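PDB 2AH5: COG0546: Predicted phosphatases from Streptococcus pneumoniae, which is of unknown function but, as a haloacid dehalogenase-like hydrolase and predicted phosphatase, probably cleaves phosphate esters. Local coordinates for residues Phe8-Gly13 against Ile160-Phe165. Sequence-based numbering, arbitrary orientation.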
loop_
_atom_site.group_PDB
_atom_site.type_symbol
_atom_site.label_atom_id
_atom_site.label_comp_id
_atom_site.label_asym_id
_atom_site.label_seq_id
_atom_site.Cartn_x
_atom_site.Cartn_y
_atom_site.Cartn_z
ATOM N N PHE A 8 4.018 6.797 8.797
ATOM C CA PHE A 8 2.929 6.054 8.138
ATOM C C PHE A 8 3.522 5.160 7.037
ATOM O O PHE A 8 4.383 5.605 6.280
ATOM C CB PHE A 8 1.921 7.009 7.463
ATOM C CG PHE A 8 1.194 7.940 8.408
ATOM C CD1 PHE A 8 1.254 7.772 9.796
ATOM C CD2 PHE A 8 0.384 8.958 7.881
ATOM C CE1 PHE A 8 0.546 8.630 10.657
ATOM C CE2 PHE A 8 -0.343 9.811 8.737
ATOM C CZ PHE A 8 -0.255 9.657 10.112
ATOM N N PHE A 9 2.992 3.950 6.894
ATOM C CA PHE A 9 3.463 3.026 5.877
ATOM C C PHE A 9 2.312 2.595 4.974
ATOM O O PHE A 9 1.224 2.299 5.482
ATOM C CB PHE A 9 3.984 1.775 6.543
ATOM C CG PHE A 9 5.294 1.955 7.221
ATOM C CD1 PHE A 9 5.338 2.411 8.521
ATOM C CD2 PHE A 9 6.467 1.647 6.559
ATOM C CE1 PHE A 9 6.561 2.560 9.167
ATOM C CE2 PHE A 9 7.709 1.776 7.214
ATOM C CZ PHE A 9 7.731 2.242 8.505
ATOM N N ASP A 10 2.531 2.564 3.657
ATOM C CA ASP A 10 1.652 1.776 2.762
ATOM C C ASP A 10 1.932 0.288 3.101
ATOM O O ASP A 10 2.953 -0.025 3.702
ATOM C CB ASP A 10 1.954 2.061 1.267
ATOM C CG ASP A 10 0.767 1.707 0.334
ATOM O OD1 ASP A 10 -0.236 1.100 0.783
ATOM O OD2 ASP A 10 0.833 2.043 -0.875
ATOM N N LEU A 11 1.035 -0.617 2.723
ATOM C CA LEU A 11 1.129 -2.042 3.099
ATOM C C LEU A 11 1.630 -2.816 1.899
ATOM O O LEU A 11 2.799 -3.125 1.829
ATOM C CB LEU A 11 -0.236 -2.591 3.559
ATOM C CG LEU A 11 -0.281 -4.033 4.081
ATOM C CD1 LEU A 11 0.732 -4.261 5.205
ATOM C CD2 LEU A 11 -1.708 -4.358 4.576
ATOM N N ASP A 12 0.733 -3.122 0.957
ATOM C CA ASP A 12 1.098 -3.795 -0.293
ATOM C C ASP A 12 2.130 -2.995 -1.059
ATOM O O ASP A 12 1.997 -1.790 -1.195
ATOM C CB ASP A 12 -0.125 -3.945 -1.198
ATOM C CG ASP A 12 -1.210 -4.707 -0.552
ATOM O OD1 ASP A 12 -1.147 -5.936 -0.606
ATOM O OD2 ASP A 12 -2.115 -4.082 0.049
ATOM N N GLY A 13 3.161 -3.659 -1.557
ATOM C CA GLY A 13 4.163 -3.006 -2.381
ATOM C C GLY A 13 5.198 -2.218 -1.613
ATOM O O GLY A 13 6.140 -1.723 -2.196
ATOM N N ILE A 160 5.711 6.406 3.995
ATOM C CA ILE A 160 6.665 5.600 3.270
ATOM C C ILE A 160 5.823 4.773 2.314
ATOM O O ILE A 160 4.993 3.965 2.757
ATOM C CB ILE A 160 7.456 4.694 4.271
ATOM C CG1 ILE A 160 8.198 5.603 5.284
ATOM C CG2 ILE A 160 8.351 3.655 3.510
ATOM C CD1 ILE A 160 9.195 4.923 6.252
ATOM N N GLY A 161 5.999 5.001 1.013
ATOM C CA GLY A 161 5.129 4.368 0.024
ATOM C C GLY A 161 5.753 4.154 -1.341
ATOM O O GLY A 161 6.774 4.781 -1.663
ATOM N N ASP A 162 5.131 3.267 -2.128
ATOM C CA ASP A 162 5.663 2.838 -3.413
ATOM C C ASP A 162 4.898 3.318 -4.651
ATOM O O ASP A 162 5.319 3.002 -5.753
ATOM C CB ASP A 162 5.806 1.303 -3.478
ATOM C CG ASP A 162 4.459 0.582 -3.472
ATOM O OD1 ASP A 162 3.621 0.893 -2.604
ATOM O OD2 ASP A 162 4.235 -0.270 -4.364
ATOM N N THR A 163 3.805 4.065 -4.485
ATOM C CA THR A 163 2.980 4.485 -5.634
ATOM C C THR A 163 2.675 5.981 -5.727
ATOM O O THR A 163 2.760 6.732 -4.732
ATOM C CB THR A 163 1.600 3.761 -5.652
ATOM O OG1 THR A 163 0.774 4.290 -4.609
ATOM C CG2 THR A 163 1.723 2.243 -5.507
ATOM N N LYS A 164 2.237 6.385 -6.924
ATOM C CA LYS A 164 1.766 7.745 -7.165
ATOM C C LYS A 164 0.608 8.098 -6.232
ATOM O O LYS A 164 0.449 9.257 -5.839
ATOM C CB LYS A 164 1.347 7.907 -8.638
ATOM C CG LYS A 164 0.246 6.964 -9.062
ATOM C CD LYS A 164 0.124 6.851 -10.579
ATOM C CE LYS A 164 -0.695 7.995 -11.140
ATOM N NZ LYS A 164 -1.388 7.614 -12.429
ATOM N N PHE A 165 -0.210 7.108 -5.875
ATOM C CA PHE A 165 -1.331 7.360 -4.944
ATOM C C PHE A 165 -0.850 7.776 -3.546
ATOM O O PHE A 165 -1.443 8.641 -2.920
ATOM C CB PHE A 165 -2.261 6.146 -4.892
ATOM C CG PHE A 165 -2.727 5.702 -6.253
ATOM C CD1 PHE A 165 -3.849 6.273 -6.827
ATOM C CD2 PHE A 165 -2.030 4.724 -6.960
ATOM C CE1 PHE A 165 -4.288 5.868 -8.108
ATOM C CE2 PHE A 165 -2.454 4.317 -8.228
ATOM C CZ PHE A 165 -3.579 4.907 -8.800
HETATM O O HOH W 1 -0.818 2.906 -2.898
#
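D10 and D162 meet where the neighbouring parallel strands 6-9 and 157-161 of a Rossmann-like HAD core end, with D10 opening the DxDx(T/V) signature (D10, D12, T14), which in this family supplies the nucleophile, so this strand end probably forms part of the active site. Two backbone bonds zip the strands: I160 N to F8 O (2.8 Å), then D10 N to I160 O (3.0 Å). F9 and I160 lie side by side on one face of the sheet, I160 CD1 touching ring atom CE2 of F9 obliquely at 3.6 Å. Past the strands D10 turns toward the partner loop: its CB touches I160 O (3.9 Å) and, a little farther off, G161 CA; CG stands anti to the backbone N (chi1 -158°), and the carboxylate splits its tasks. OD1 turns back to accept L11 N, 34° out of the carboxylate plane, while OD2 lies 3.5 Å from D162 OD1, two like-charged acceptors not bonded to each other, their planes 49° apart. This acidic pair, with D166 also near, is consistent with the magnesium site of relatives. D162 is held through OD1 by T14 OG1 and through OD2 by F184 N. One water donates to D10 OD2 and hydrogen-bonds T163 OG1 at 2.7 Å.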